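Local atomic coordinates of SusD superfamily protein (Parabacteroides distasonis, PDB entry 3OTN), a protein that probably binds carbohydrate nutrients at the outer membrane, as a member of the SusD family of glycan-binding lipoproteins. Residues 23-27 against 117-121; 29-33 against 124-128; 231-235 against 391-395; 309-314 against 325-331; 386-390 against 409-413. All coordinates share one frame; numbering follows the deposited sequence. Where two conformers were deposited one is given.

The five contacts fall into three regions of the chain. Interactions 1 and 2 share helix 108-133 and touch, their centres about 11 Å apart; their segments alternate along the sequence, so the end of helix 15-25 and the 3-10 turn after it are laid successively along one helix. Interactions 3 and 5 are likewise about 11 Å apart between centres and share helix 380-392, interaction 5 using its body and interaction 3 its C-terminal end. Interaction 4, a small antiparallel strand pair, lies about 44 Å from interaction 1 between centres; in sequence it falls between the two segments of interaction 3. Interactions 1, 2, 3 and 5 all pack on helices, consistent with the TPR-related SusD fold.

Interaction 1 (23-27 against 117-121); sequences TNSAY and EVKFM. With ACT (acetate ion), chain F; EDO (1,2-ethanediol), chain T; ACT (acetate ion), chain G.
This is a buried packing contact between the end of helix 15-25, with the residues after it, and helix 108-133, with Ala-26 and Val-118 the closest pair of CA atoms at 5.9 Å. The methyl CE of Met-121, a selenomethionine, sits 3.4 Å from the Tyr-27 ring centroid and 6° off the ring normal, a CH-pi contact over the middle of one face; SE stands farther back above that face in a Met-aromatic relation. The bends in the Met-121 chain at chi2 (70°) and chi3 (76°) turn this methyl onto the ring. At the ring edge, Tyr-27 OH donates to Glu-117 OE1 over 2.6 Å, meeting the carboxylate from above its plane, with ring and carboxylate nearly perpendicular. Thr-23 CG2 lies 3.4 Å from the same Glu-117 OE1. Beside this polar pair, Ala-26 CB packs on Val-118 CG2 at 4.0 Å and on Met-121 CB. Glu-117 OE1 also forms a salt bridge with Arg-184, and Tyr-27 OH accepts from Val-185 N. The buried carboxylate oxygen therefore has both a hydroxyl and a guanidinium partner, which would probably favour its charged form; the methyl over the face would probably hinder turning of the ring, and the hydroxyl bond holds its far end.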
# COMPACT_ATOMS: atom_id res chain seq x y z
N THR A 23 14.70 -10.27 -15.56
CA THR A 23 14.03 -10.40 -14.25
C THR A 23 13.93 -9.06 -13.57
O THR A 23 12.83 -8.69 -13.09
CB THR A 23 14.76 -11.38 -13.36
OG1 THR A 23 14.86 -12.61 -14.09
CG2 THR A 23 14.05 -11.60 -12.00
N ASN A 24 15.03 -8.32 -13.57
CA ASN A 24 15.04 -6.97 -12.99
C ASN A 24 14.08 -5.98 -13.67
O ASN A 24 13.54 -5.10 -13.02
CB ASN A 24 16.48 -6.40 -12.98
CG ASN A 24 17.39 -7.05 -11.90
OD1 ASN A 24 16.91 -7.61 -10.90
ND2 ASN A 24 18.71 -6.95 -12.10
N SER A 25 13.82 -6.18 -14.96
CA SER A 25 12.93 -5.29 -15.72
C SER A 25 11.52 -5.29 -15.09
O SER A 25 10.81 -4.28 -15.15
CB SER A 25 12.90 -5.67 -17.23
OG SER A 25 12.09 -6.84 -17.49
N ALA A 26 11.16 -6.39 -14.44
CA ALA A 26 9.85 -6.53 -13.78
C ALA A 26 9.68 -5.63 -12.57
O ALA A 26 8.55 -5.20 -12.25
CB ALA A 26 9.59 -8.02 -13.38
N TYR A 27 10.81 -5.28 -11.94
CA TYR A 27 10.84 -4.39 -10.78
C TYR A 27 10.74 -2.90 -11.13
O TYR A 27 10.41 -2.10 -10.26
CB TYR A 27 12.12 -4.59 -9.96
CG TYR A 27 12.34 -5.95 -9.28
CD1 TYR A 27 12.60 -7.12 -10.00
CD2 TYR A 27 12.29 -6.05 -7.90
CE1 TYR A 27 12.80 -8.36 -9.33
CE2 TYR A 27 12.48 -7.25 -7.23
CZ TYR A 27 12.76 -8.40 -7.93
OH TYR A 27 12.96 -9.55 -7.16
N GLU A 117 9.83 -14.65 -9.65
CA GLU A 117 9.86 -13.23 -9.26
C GLU A 117 8.93 -12.42 -10.21
O GLU A 117 8.21 -11.53 -9.78
CB GLU A 117 11.29 -12.67 -9.32
CG GLU A 117 12.29 -13.31 -8.34
CD GLU A 117 13.70 -12.76 -8.45
OE1 GLU A 117 13.89 -11.53 -8.59
OE2 GLU A 117 14.64 -13.56 -8.39
N VAL A 118 9.01 -12.73 -11.49
CA VAL A 118 8.26 -12.06 -12.54
C VAL A 118 6.80 -12.40 -12.42
O VAL A 118 5.95 -11.51 -12.57
CB VAL A 118 8.85 -12.36 -13.96
CG1 VAL A 118 8.01 -11.66 -15.11
CG2 VAL A 118 10.34 -11.93 -13.99
N LYS A 119 6.46 -13.66 -12.13
CA LYS A 119 5.05 -14.00 -11.97
C LYS A 119 4.47 -13.31 -10.74
O LYS A 119 3.33 -12.85 -10.78
CB LYS A 119 4.82 -15.50 -11.90
CG LYS A 119 4.99 -16.20 -13.23
CD LYS A 119 4.99 -17.71 -13.00
CE LYS A 119 5.31 -18.48 -14.28
NZ LYS A 119 5.15 -19.95 -14.03
N PHE A 120 5.25 -13.26 -9.64
CA PHE A 120 4.84 -12.49 -8.47
C PHE A 120 4.51 -11.06 -8.88
O PHE A 120 3.46 -10.54 -8.49
CB PHE A 120 5.92 -12.49 -7.37
CG PHE A 120 5.72 -11.41 -6.31
CD1 PHE A 120 4.97 -11.66 -5.16
CD2 PHE A 120 6.30 -10.17 -6.48
CE1 PHE A 120 4.79 -10.67 -4.18
CE2 PHE A 120 6.10 -9.16 -5.53
CZ PHE A 120 5.36 -9.43 -4.36
N MSE A 121 5.38 -10.44 -9.70
CA MSE A 121 5.21 -9.03 -10.03
C MSE A 121 3.97 -8.78 -10.88
O MSE A 121 3.29 -7.76 -10.72
CB MSE A 121 6.47 -8.47 -10.75
CG MSE A 121 6.78 -7.05 -10.33
SE MSE A 121 7.42 -6.91 -8.54
CE MSE A 121 9.17 -7.58 -8.97
C ACT F . 7.78 -20.82 -12.38
O ACT F . 6.67 -20.94 -11.78
OXT ACT F . 8.72 -20.50 -11.62
CH3 ACT F . 7.96 -21.03 -13.87
C1 EDO T . 16.59 -4.32 -7.92
O1 EDO T . 15.97 -4.81 -9.11
C2 EDO T . 15.61 -4.29 -6.74
O2 EDO T . 16.11 -5.15 -5.74
C ACT G . 20.39 -4.86 -14.29
O ACT G . 20.55 -6.08 -14.56
OXT ACT G . 19.22 -4.39 -14.41
CH3 ACT G . 21.54 -4.01 -13.80

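Interaction 2 (29-33 against 124-128); sequences KNTVF and LYYFY
An aromatic cluster of Phe-33, Tyr-125 and Tyr-128 joins the 3-10 segment 29-33 to helix 108-133 within the buried core of the helical region. Phe-33 CE1 stands over the centre of one Tyr-128 face, 3.7 Å from Tyr-128 CD1, although the two ring planes are inclined at 44° and form neither a stack nor a T. Against Tyr-125 the Phe-33 ring meets rim to rim, Phe-33 CZ to Tyr-125 CE1 at 3.9 Å, and Leu-124 CD2 fills in at 3.6 Å from Phe-33 CE2. With chi1 at -177°, Leu-124 points CG away from its own amide nitrogen and brings CD2 to the Phe-33 ring. Replacing Phe-33 with an alanine would probably open a gap between Leu-124 and the two tyrosines and leave the Tyr-128 face without its partner. At the other end of the contact, Tyr-125 OH lies 3.0 Å from Asn-30 OD1, but its hydrogen bond is to Ala-26 O, while Asn-30 ND2 bonds to Tyr-251. Cohesion across the segments is therefore mainly apolar, with Tyr-125 OH and Asn-30 ND2 bonded to residues outside them.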
# COMPACT_ATOMS: atom_id res chain seq x y z
N LYS A 29 8.82 -0.82 -12.77
CA LYS A 29 7.59 -0.05 -12.60
C LYS A 29 7.02 -0.17 -11.18
O LYS A 29 5.92 0.33 -10.91
CB LYS A 29 6.58 -0.35 -13.72
CG LYS A 29 6.98 0.31 -15.07
CD LYS A 29 6.77 1.82 -14.98
CE LYS A 29 7.00 2.54 -16.27
NZ LYS A 29 8.36 2.41 -16.64
N ASN A 30 7.78 -0.76 -10.24
CA ASN A 30 7.50 -0.59 -8.81
C ASN A 30 7.52 0.88 -8.30
O ASN A 30 7.07 1.16 -7.18
CB ASN A 30 8.48 -1.42 -7.94
CG ASN A 30 8.21 -2.93 -7.97
OD1 ASN A 30 7.59 -3.49 -8.91
ND2 ASN A 30 8.74 -3.61 -6.97
N THR A 31 8.09 1.77 -9.10
CA THR A 31 8.00 3.20 -8.89
C THR A 31 6.56 3.64 -8.71
O THR A 31 6.29 4.53 -7.92
CB THR A 31 8.62 3.99 -10.03
OG1 THR A 31 7.97 3.59 -11.25
CG2 THR A 31 10.13 3.76 -10.11
N VAL A 32 5.61 2.97 -9.36
CA VAL A 32 4.19 3.38 -9.26
C VAL A 32 3.62 3.36 -7.84
O VAL A 32 2.70 4.13 -7.52
CB VAL A 32 3.26 2.54 -10.20
CG1 VAL A 32 3.03 1.13 -9.63
CG2 VAL A 32 1.95 3.25 -10.44
N PHE A 33 4.18 2.51 -6.97
CA PHE A 33 3.66 2.36 -5.60
C PHE A 33 4.03 3.56 -4.71
O PHE A 33 3.45 3.72 -3.63
CB PHE A 33 4.10 1.03 -4.96
CG PHE A 33 3.77 -0.19 -5.80
CD1 PHE A 33 2.46 -0.40 -6.24
CD2 PHE A 33 4.74 -1.10 -6.16
CE1 PHE A 33 2.15 -1.48 -7.07
CE2 PHE A 33 4.44 -2.18 -6.99
CZ PHE A 33 3.14 -2.35 -7.46
N LEU A 124 1.09 -8.85 -8.71
CA LEU A 124 1.08 -7.64 -7.90
C LEU A 124 0.47 -6.44 -8.66
O LEU A 124 -0.43 -5.75 -8.16
CB LEU A 124 2.51 -7.31 -7.40
CG LEU A 124 2.67 -6.09 -6.45
CD1 LEU A 124 1.95 -6.31 -5.12
CD2 LEU A 124 4.12 -5.70 -6.28
N TYR A 125 0.94 -6.22 -9.89
CA TYR A 125 0.45 -5.10 -10.70
C TYR A 125 -1.06 -5.24 -10.95
O TYR A 125 -1.80 -4.26 -10.79
CB TYR A 125 1.18 -5.01 -12.04
CG TYR A 125 2.64 -4.57 -11.93
CD1 TYR A 125 2.98 -3.39 -11.26
CD2 TYR A 125 3.64 -5.27 -12.55
CE1 TYR A 125 4.28 -2.97 -11.18
CE2 TYR A 125 4.96 -4.86 -12.46
CZ TYR A 125 5.27 -3.72 -11.77
OH TYR A 125 6.56 -3.30 -11.69
N TYR A 126 -1.49 -6.45 -11.31
CA TYR A 126 -2.89 -6.72 -11.58
C TYR A 126 -3.76 -6.60 -10.33
O TYR A 126 -4.89 -6.12 -10.42
CB TYR A 126 -3.10 -8.10 -12.22
CG TYR A 126 -3.04 -8.05 -13.71
CD1 TYR A 126 -4.03 -7.37 -14.45
CD2 TYR A 126 -2.01 -8.66 -14.40
CE1 TYR A 126 -3.98 -7.34 -15.84
CE2 TYR A 126 -1.96 -8.66 -15.78
CZ TYR A 126 -2.91 -7.97 -16.51
OH TYR A 126 -2.82 -7.94 -17.89
N PHE A 127 -3.24 -7.01 -9.18
CA PHE A 127 -3.99 -6.91 -7.92
C PHE A 127 -4.25 -5.46 -7.57
O PHE A 127 -5.32 -5.16 -7.06
CB PHE A 127 -3.22 -7.65 -6.79
CG PHE A 127 -3.97 -7.77 -5.49
CD1 PHE A 127 -5.28 -8.22 -5.46
CD2 PHE A 127 -3.33 -7.52 -4.30
CE1 PHE A 127 -5.94 -8.38 -4.23
CE2 PHE A 127 -3.96 -7.69 -3.07
CZ PHE A 127 -5.28 -8.09 -3.04
N TYR A 128 -3.29 -4.56 -7.82
CA TYR A 128 -3.54 -3.12 -7.63
C TYR A 128 -4.58 -2.64 -8.67
O TYR A 128 -5.58 -2.02 -8.30
CB TYR A 128 -2.27 -2.28 -7.70
CG TYR A 128 -1.54 -2.28 -6.41
CD1 TYR A 128 -0.82 -3.40 -5.99
CD2 TYR A 128 -1.66 -1.20 -5.52
CE1 TYR A 128 -0.16 -3.42 -4.74
CE2 TYR A 128 -1.00 -1.20 -4.30
CZ TYR A 128 -0.26 -2.30 -3.91
OH TYR A 128 0.39 -2.26 -2.69

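Interaction 3 (231-235 against 391-395); sequences LFTDY and GRAGL
Arg-392 and Tyr-235 approach obliquely, guanidinium and ring planes 56° apart, so the arginine is not stacked on the ring; Tyr-235 CE1 comes to 3.8 Å from Arg-392 NE. The arginine chain bends at chi3 (60°), swinging its head toward the loop 231-235. There Arg-392 NH1 donates to Phe-232 O over 2.9 Å with an N-H...O angle of 161°, the oxygen lying close to the guanidinium plane. Leu-231 CD2 borders Arg-392 NH1 at 4.0 Å. A water accepts from both Tyr-235 OH and Arg-392 NE, in the planes of both groups; a second donates to Thr-233 O and Arg-392 O. Tyr-235 OH rests 3.2 Å from Ala-393 CA, where helix 380-392 ends in a Schellman motif with Gly-394 as its C' residue. Arg-392 NH2 forms a salt bridge with Asp-417 and a hydrogen bond with Thr-361 OG1, and NH1 a salt bridge with Glu-248, which accepts from Phe-232 N too. A methionine in place of Arg-392 would probably leave Phe-232 O without this donor and Asp-417 and Glu-248 without this positive partner. Two acidic partners and a carbonyl around one guanidinium would probably stabilise its positive charge as it ties loop to helix end.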
# COMPACT_ATOMS: atom_id res chain seq x y z
N LEU A 231 8.39 -8.67 14.81
CA LEU A 231 7.75 -7.38 15.03
C LEU A 231 8.78 -6.36 15.55
O LEU A 231 9.64 -6.69 16.37
CB LEU A 231 6.61 -7.53 16.04
CG LEU A 231 5.31 -8.19 15.57
CD1 LEU A 231 4.34 -8.33 16.77
CD2 LEU A 231 4.66 -7.41 14.44
N PHE A 232 8.70 -5.13 15.07
CA PHE A 232 9.48 -4.02 15.65
C PHE A 232 8.95 -3.75 17.05
O PHE A 232 7.76 -3.87 17.30
CB PHE A 232 9.31 -2.72 14.82
CG PHE A 232 9.91 -2.79 13.45
CD1 PHE A 232 11.20 -3.24 13.27
CD2 PHE A 232 9.18 -2.36 12.35
CE1 PHE A 232 11.78 -3.29 11.98
CE2 PHE A 232 9.75 -2.41 11.06
CZ PHE A 232 11.03 -2.88 10.89
N THR A 233 9.84 -3.37 17.95
CA THR A 233 9.46 -3.11 19.34
C THR A 233 8.92 -1.71 19.49
O THR A 233 8.19 -1.43 20.43
CB THR A 233 10.64 -3.35 20.30
OG1 THR A 233 11.75 -2.52 19.89
CG2 THR A 233 11.06 -4.79 20.22
N ASP A 234 9.30 -0.81 18.59
CA ASP A 234 8.72 0.54 18.59
C ASP A 234 8.46 1.07 17.18
O ASP A 234 8.69 0.36 16.21
CB ASP A 234 9.62 1.46 19.41
CG ASP A 234 10.93 1.72 18.75
OD1 ASP A 234 11.10 1.35 17.57
OD2 ASP A 234 11.79 2.31 19.44
N TYR A 235 8.00 2.31 17.08
CA TYR A 235 7.55 2.87 15.80
C TYR A 235 8.61 3.58 15.03
O TYR A 235 8.44 3.78 13.84
CB TYR A 235 6.37 3.81 16.05
CG TYR A 235 5.27 3.08 16.77
CD1 TYR A 235 4.65 1.96 16.19
CD2 TYR A 235 4.84 3.48 18.02
CE1 TYR A 235 3.63 1.27 16.86
CE2 TYR A 235 3.83 2.80 18.70
CZ TYR A 235 3.23 1.70 18.10
OH TYR A 235 2.23 1.05 18.79
N GLY A 391 -0.11 -4.25 22.88
CA GLY A 391 1.00 -4.09 23.87
C GLY A 391 2.10 -3.13 23.42
O GLY A 391 2.57 -2.32 24.20
N ARG A 392 2.51 -3.23 22.16
CA ARG A 392 3.43 -2.28 21.57
C ARG A 392 2.86 -0.84 21.67
O ARG A 392 3.62 0.09 21.90
CB ARG A 392 3.71 -2.65 20.13
CG ARG A 392 4.65 -1.70 19.43
CD ARG A 392 5.09 -2.25 18.12
NE ARG A 392 4.01 -2.51 17.17
CZ ARG A 392 4.17 -3.21 16.04
NH1 ARG A 392 5.37 -3.70 15.70
NH2 ARG A 392 3.15 -3.39 15.20
N ALA A 393 1.54 -0.69 21.50
CA ALA A 393 0.88 0.62 21.66
C ALA A 393 0.61 1.03 23.13
O ALA A 393 -0.07 2.03 23.37
CB ALA A 393 -0.42 0.66 20.84
N GLY A 394 1.14 0.30 24.11
CA GLY A 394 0.95 0.63 25.52
C GLY A 394 -0.44 0.36 26.06
O GLY A 394 -0.76 0.85 27.14
N LEU A 395 -1.24 -0.40 25.33
CA LEU A 395 -2.61 -0.71 25.67
C LEU A 395 -2.70 -2.06 26.36
O LEU A 395 -1.94 -2.99 26.06
CB LEU A 395 -3.47 -0.75 24.42
CG LEU A 395 -3.49 0.52 23.58
CD1 LEU A 395 -4.26 0.31 22.30
CD2 LEU A 395 -4.03 1.71 24.42
O HOH W 1 6.49 0.77 21.41
O HOH W 2 1.38 -1.39 17.77

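Interaction 4 (309-314 against 325-331); sequences FTNYKG and ELEFMDL. With EDO (1,2-ethanediol), chain O.
Thr-310 O accepts from Leu-331 N at 2.9 Å, and Tyr-312 and Met-329 exchange two backbone bonds, Tyr-312 N to Met-329 O and Met-329 N to Tyr-312 O. Side chains close in around this ladder. Leu-331 CD1 lies over one face of the Phe-309 ring, 4.0 Å from its centroid and 29° off the normal. Phe-328 CE1 approaches Asn-311 CG to 3.7 Å, amide and ring planes 40° apart, and Met-329 SE sits 3.6 Å from Gly-314 CA. The bonds between Tyr-312 and Met-329 define an antiparallel hydrogen-bonded pair, with Asn-311 and Asp-330 the non-hydrogen-bonded pair beside it, in a three-stranded sheet where strand 308-312, with a corner at Thr-310, lies between 329-331 and 334-336. Past the end of the pairing, Gly-314 N donates to Glu-325 O over 2.8 Å, and Lys-313 runs its extended chain alongside the backbone of 326-327, Lys-313 CD 3.4 Å from Glu-327 O. A water donates to both Gly-314 O and Leu-326 O. An ethanediol, probably from the crystallisation liquor, takes a hydrogen bond from Asn-311 ND2 and gives one to Thr-310 OG1. Glu-304 also bonds to Thr-310 OG1, Lys-305 to Asn-311 OD1, and Asp-346 to Tyr-312 OH.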
# COMPACT_ATOMS: atom_id res chain seq x y z
N PHE A 309 2.90 14.42 15.02
CA PHE A 309 3.60 15.53 15.69
C PHE A 309 2.85 16.84 15.52
O PHE A 309 1.98 16.97 14.67
CB PHE A 309 5.09 15.62 15.32
CG PHE A 309 5.41 16.16 13.93
CD1 PHE A 309 4.86 15.62 12.78
CD2 PHE A 309 6.39 17.16 13.79
CE1 PHE A 309 5.23 16.09 11.49
CE2 PHE A 309 6.76 17.64 12.51
CZ PHE A 309 6.19 17.10 11.37
N THR A 310 3.15 17.77 16.42
CA THR A 310 2.43 19.05 16.55
C THR A 310 3.37 20.24 16.77
O THR A 310 2.93 21.38 16.78
CB THR A 310 1.48 19.00 17.76
OG1 THR A 310 2.25 18.80 18.94
CG2 THR A 310 0.46 17.89 17.65
N ASN A 311 4.66 19.97 17.00
CA ASN A 311 5.65 21.01 17.07
C ASN A 311 7.01 20.50 16.52
O ASN A 311 7.27 19.29 16.45
CB ASN A 311 5.78 21.52 18.52
CG ASN A 311 6.42 20.49 19.45
OD1 ASN A 311 7.57 20.10 19.26
ND2 ASN A 311 5.68 20.05 20.46
N TYR A 312 7.85 21.44 16.12
CA TYR A 312 9.21 21.13 15.65
C TYR A 312 10.03 22.40 15.80
O TYR A 312 9.71 23.23 16.65
CB TYR A 312 9.21 20.53 14.21
CG TYR A 312 10.37 19.59 13.97
CD1 TYR A 312 10.42 18.34 14.58
CD2 TYR A 312 11.44 19.96 13.13
CE1 TYR A 312 11.54 17.47 14.39
CE2 TYR A 312 12.53 19.10 12.94
CZ TYR A 312 12.57 17.87 13.56
OH TYR A 312 13.65 17.06 13.36
N LYS A 313 11.18 22.49 15.17
CA LYS A 313 11.97 23.72 15.18
C LYS A 313 12.16 24.14 13.73
O LYS A 313 12.17 23.29 12.84
CB LYS A 313 13.34 23.49 15.83
CG LYS A 313 13.28 22.92 17.25
CD LYS A 313 14.65 23.01 17.98
CE LYS A 313 14.67 22.16 19.25
NZ LYS A 313 15.88 22.38 20.10
N GLY A 314 12.28 25.44 13.50
CA GLY A 314 12.60 25.95 12.17
C GLY A 314 14.01 25.52 11.78
O GLY A 314 14.90 25.47 12.62
N GLU A 325 11.68 30.98 15.95
CA GLU A 325 11.31 29.72 15.26
C GLU A 325 12.38 28.66 15.34
O GLU A 325 12.07 27.48 15.34
CB GLU A 325 10.98 29.96 13.77
CG GLU A 325 9.72 30.80 13.51
CD GLU A 325 9.94 32.30 13.65
OE1 GLU A 325 11.08 32.75 13.93
OE2 GLU A 325 8.95 33.04 13.48
N LEU A 326 13.65 29.08 15.41
CA LEU A 326 14.78 28.15 15.52
C LEU A 326 14.78 27.39 16.82
O LEU A 326 15.33 26.31 16.88
CB LEU A 326 16.12 28.90 15.37
CG LEU A 326 16.38 29.53 13.99
CD1 LEU A 326 17.58 30.45 14.04
CD2 LEU A 326 16.57 28.42 12.94
N GLU A 327 14.19 27.96 17.87
CA GLU A 327 14.11 27.29 19.18
C GLU A 327 12.89 26.37 19.25
O GLU A 327 12.96 25.27 19.80
CB GLU A 327 13.99 28.32 20.32
CG GLU A 327 15.10 29.36 20.40
CD GLU A 327 16.29 28.87 21.21
OE1 GLU A 327 16.76 27.73 20.99
OE2 GLU A 327 16.76 29.65 22.09
N PHE A 328 11.77 26.83 18.72
CA PHE A 328 10.51 26.11 18.86
C PHE A 328 9.50 26.68 17.89
O PHE A 328 9.46 27.90 17.70
CB PHE A 328 9.99 26.26 20.29
CG PHE A 328 8.68 25.57 20.54
CD1 PHE A 328 8.64 24.23 20.90
CD2 PHE A 328 7.48 26.27 20.42
CE1 PHE A 328 7.43 23.60 21.14
CE2 PHE A 328 6.27 25.65 20.64
CZ PHE A 328 6.24 24.32 21.02
N MSE A 329 8.72 25.80 17.26
CA MSE A 329 7.60 26.18 16.41
C MSE A 329 6.43 25.24 16.71
O MSE A 329 6.53 24.00 16.51
CB MSE A 329 7.94 26.02 14.93
CG MSE A 329 8.63 27.21 14.26
SE MSE A 329 9.06 26.71 12.41
CE MSE A 329 7.22 26.32 11.93
N ASP A 330 5.34 25.84 17.15
CA ASP A 330 4.06 25.19 17.24
C ASP A 330 3.54 25.07 15.81
O ASP A 330 3.42 26.06 15.11
CB ASP A 330 3.13 26.05 18.12
CG ASP A 330 1.87 25.33 18.52
OD1 ASP A 330 1.38 24.47 17.76
OD2 ASP A 330 1.35 25.66 19.62
N LEU A 331 3.21 23.86 15.36
CA LEU A 331 2.66 23.68 14.01
C LEU A 331 1.15 23.90 13.95
O LEU A 331 0.55 23.88 12.86
CB LEU A 331 3.00 22.28 13.48
CG LEU A 331 4.48 21.91 13.50
CD1 LEU A 331 4.64 20.43 13.10
CD2 LEU A 331 5.27 22.85 12.61
C1 EDO O . 2.46 22.36 20.70
O1 EDO O . 3.07 21.08 20.86
C2 EDO O . 1.05 22.32 21.30
O2 EDO O . 0.20 21.57 20.44
O HOH W 3 16.57 25.10 14.72

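Interaction 5 (386-390 against 409-413); sequences VNQIR and EVWDQ. With EDO (1,2-ethanediol), chain S.
Glu-409 sets its CG anti to the backbone N and bends at chi2 (61°), while Arg-390 bends at chi3 (61°); these torsions bring guanidinium and carboxylate into contact between helices 380-392 and 403-418. Arg-390 NH1 forms a salt bridge with Glu-409 OE2 at 3.0 Å, the two planes steeply inclined, so a single nitrogen reaches a single oxygen. Gln-413 NE2, one helical turn beyond Glu-409, donates to Glu-409 OE2 at 2.7 Å. The two donors come from opposite faces of the carboxylate, and this double grip would be expected to fix its rotation and favour the charged form. Gln-413 NE2 also packs 3.7 Å from Arg-390 CG, its amide nearly perpendicular to the guanidinium. Apolar contacts of Val-386 accompany the charged pair: Val-386 CG2 meets Val-410 CG2 at 3.8 Å, and Val-386 CG1 lies 3.7 Å from Glu-409 CG. Ile-389 CG2 lies alongside Gln-413. Arg-390 has further partners in Glu-296 and the carbonyl of Ala-396, and Gln-413 OE1 accepts from Arg-301. The two short helical segments approach to 10.7 Å between axes at 36°, and helix 360-375 packs on both, touching Ile-389 through Leu-365 and Val-410 through Ala-368.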
# COMPACT_ATOMS: atom_id res chain seq x y z
N VAL A 386 -3.39 -9.74 18.25
CA VAL A 386 -4.07 -8.54 18.70
C VAL A 386 -3.45 -8.00 19.99
O VAL A 386 -3.22 -6.79 20.11
CB VAL A 386 -5.61 -8.76 18.87
CG1 VAL A 386 -6.24 -7.63 19.61
CG2 VAL A 386 -6.25 -8.89 17.48
N ASN A 387 -3.12 -8.87 20.94
CA ASN A 387 -2.49 -8.41 22.19
C ASN A 387 -1.05 -7.91 22.06
O ASN A 387 -0.64 -7.01 22.79
CB ASN A 387 -2.62 -9.48 23.27
CG ASN A 387 -4.05 -9.66 23.75
OD1 ASN A 387 -4.88 -8.76 23.66
ND2 ASN A 387 -4.34 -10.83 24.27
N GLN A 388 -0.29 -8.48 21.12
CA GLN A 388 1.08 -8.01 20.84
C GLN A 388 1.04 -6.60 20.24
O GLN A 388 1.80 -5.74 20.65
CB GLN A 388 1.82 -9.00 19.91
CG GLN A 388 2.19 -10.34 20.58
CD GLN A 388 2.28 -11.50 19.57
OE1 GLN A 388 2.19 -11.29 18.36
NE2 GLN A 388 2.44 -12.73 20.08
N ILE A 389 0.14 -6.38 19.27
CA ILE A 389 -0.00 -5.08 18.59
C ILE A 389 -0.50 -4.03 19.56
O ILE A 389 0.04 -2.93 19.63
CB ILE A 389 -0.83 -5.20 17.26
CG1 ILE A 389 -0.05 -6.10 16.28
CG2 ILE A 389 -1.13 -3.82 16.65
CD1 ILE A 389 -0.88 -6.68 15.14
N ARG A 390 -1.47 -4.39 20.38
CA ARG A 390 -1.96 -3.52 21.44
C ARG A 390 -0.87 -3.23 22.48
O ARG A 390 -0.71 -2.08 22.87
CB ARG A 390 -3.22 -4.13 22.09
CG ARG A 390 -4.47 -4.04 21.20
CD ARG A 390 -5.68 -4.77 21.86
NE ARG A 390 -6.00 -4.15 23.13
CZ ARG A 390 -6.76 -3.06 23.31
NH1 ARG A 390 -7.38 -2.43 22.30
NH2 ARG A 390 -6.91 -2.59 24.53
N GLU A 409 -12.14 -5.47 16.44
CA GLU A 409 -10.87 -5.10 17.10
C GLU A 409 -9.67 -5.29 16.16
O GLU A 409 -8.77 -4.46 16.18
CB GLU A 409 -10.65 -5.89 18.39
CG GLU A 409 -9.30 -5.66 19.07
CD GLU A 409 -9.08 -4.22 19.51
OE1 GLU A 409 -10.05 -3.46 19.71
OE2 GLU A 409 -7.91 -3.86 19.70
N VAL A 410 -9.68 -6.36 15.35
CA VAL A 410 -8.63 -6.57 14.30
C VAL A 410 -8.67 -5.41 13.30
O VAL A 410 -7.66 -4.80 13.00
CB VAL A 410 -8.83 -7.92 13.58
CG1 VAL A 410 -7.91 -8.04 12.36
CG2 VAL A 410 -8.64 -9.10 14.56
N TRP A 411 -9.88 -5.08 12.84
CA TRP A 411 -10.08 -3.92 11.99
C TRP A 411 -9.53 -2.66 12.67
O TRP A 411 -8.78 -1.90 12.04
CB TRP A 411 -11.53 -3.72 11.62
CG TRP A 411 -12.09 -4.71 10.64
CD1 TRP A 411 -11.39 -5.59 9.83
CD2 TRP A 411 -13.46 -4.90 10.35
NE1 TRP A 411 -12.27 -6.31 9.07
CE2 TRP A 411 -13.55 -5.92 9.37
CE3 TRP A 411 -14.65 -4.33 10.84
CZ2 TRP A 411 -14.77 -6.35 8.84
CZ3 TRP A 411 -15.87 -4.76 10.31
CH2 TRP A 411 -15.92 -5.77 9.33
N ASP A 412 -9.86 -2.47 13.95
CA ASP A 412 -9.38 -1.29 14.67
C ASP A 412 -7.85 -1.19 14.60
O ASP A 412 -7.28 -0.12 14.27
CB ASP A 412 -9.81 -1.30 16.14
CG ASP A 412 -11.23 -0.74 16.37
OD1 ASP A 412 -11.99 -0.43 15.42
OD2 ASP A 412 -11.59 -0.61 17.56
N GLN A 413 -7.17 -2.30 14.91
CA GLN A 413 -5.72 -2.28 14.88
C GLN A 413 -5.16 -2.08 13.47
O GLN A 413 -4.10 -1.50 13.33
CB GLN A 413 -5.11 -3.50 15.58
CG GLN A 413 -5.48 -3.60 17.06
CD GLN A 413 -5.26 -2.30 17.82
OE1 GLN A 413 -4.28 -1.61 17.57
NE2 GLN A 413 -6.17 -1.97 18.72
C1 EDO S . 3.23 -14.57 16.52
O1 EDO S . 2.57 -14.75 17.78
C2 EDO S . 3.83 -13.17 16.44
O2 EDO S . 5.02 -13.21 15.65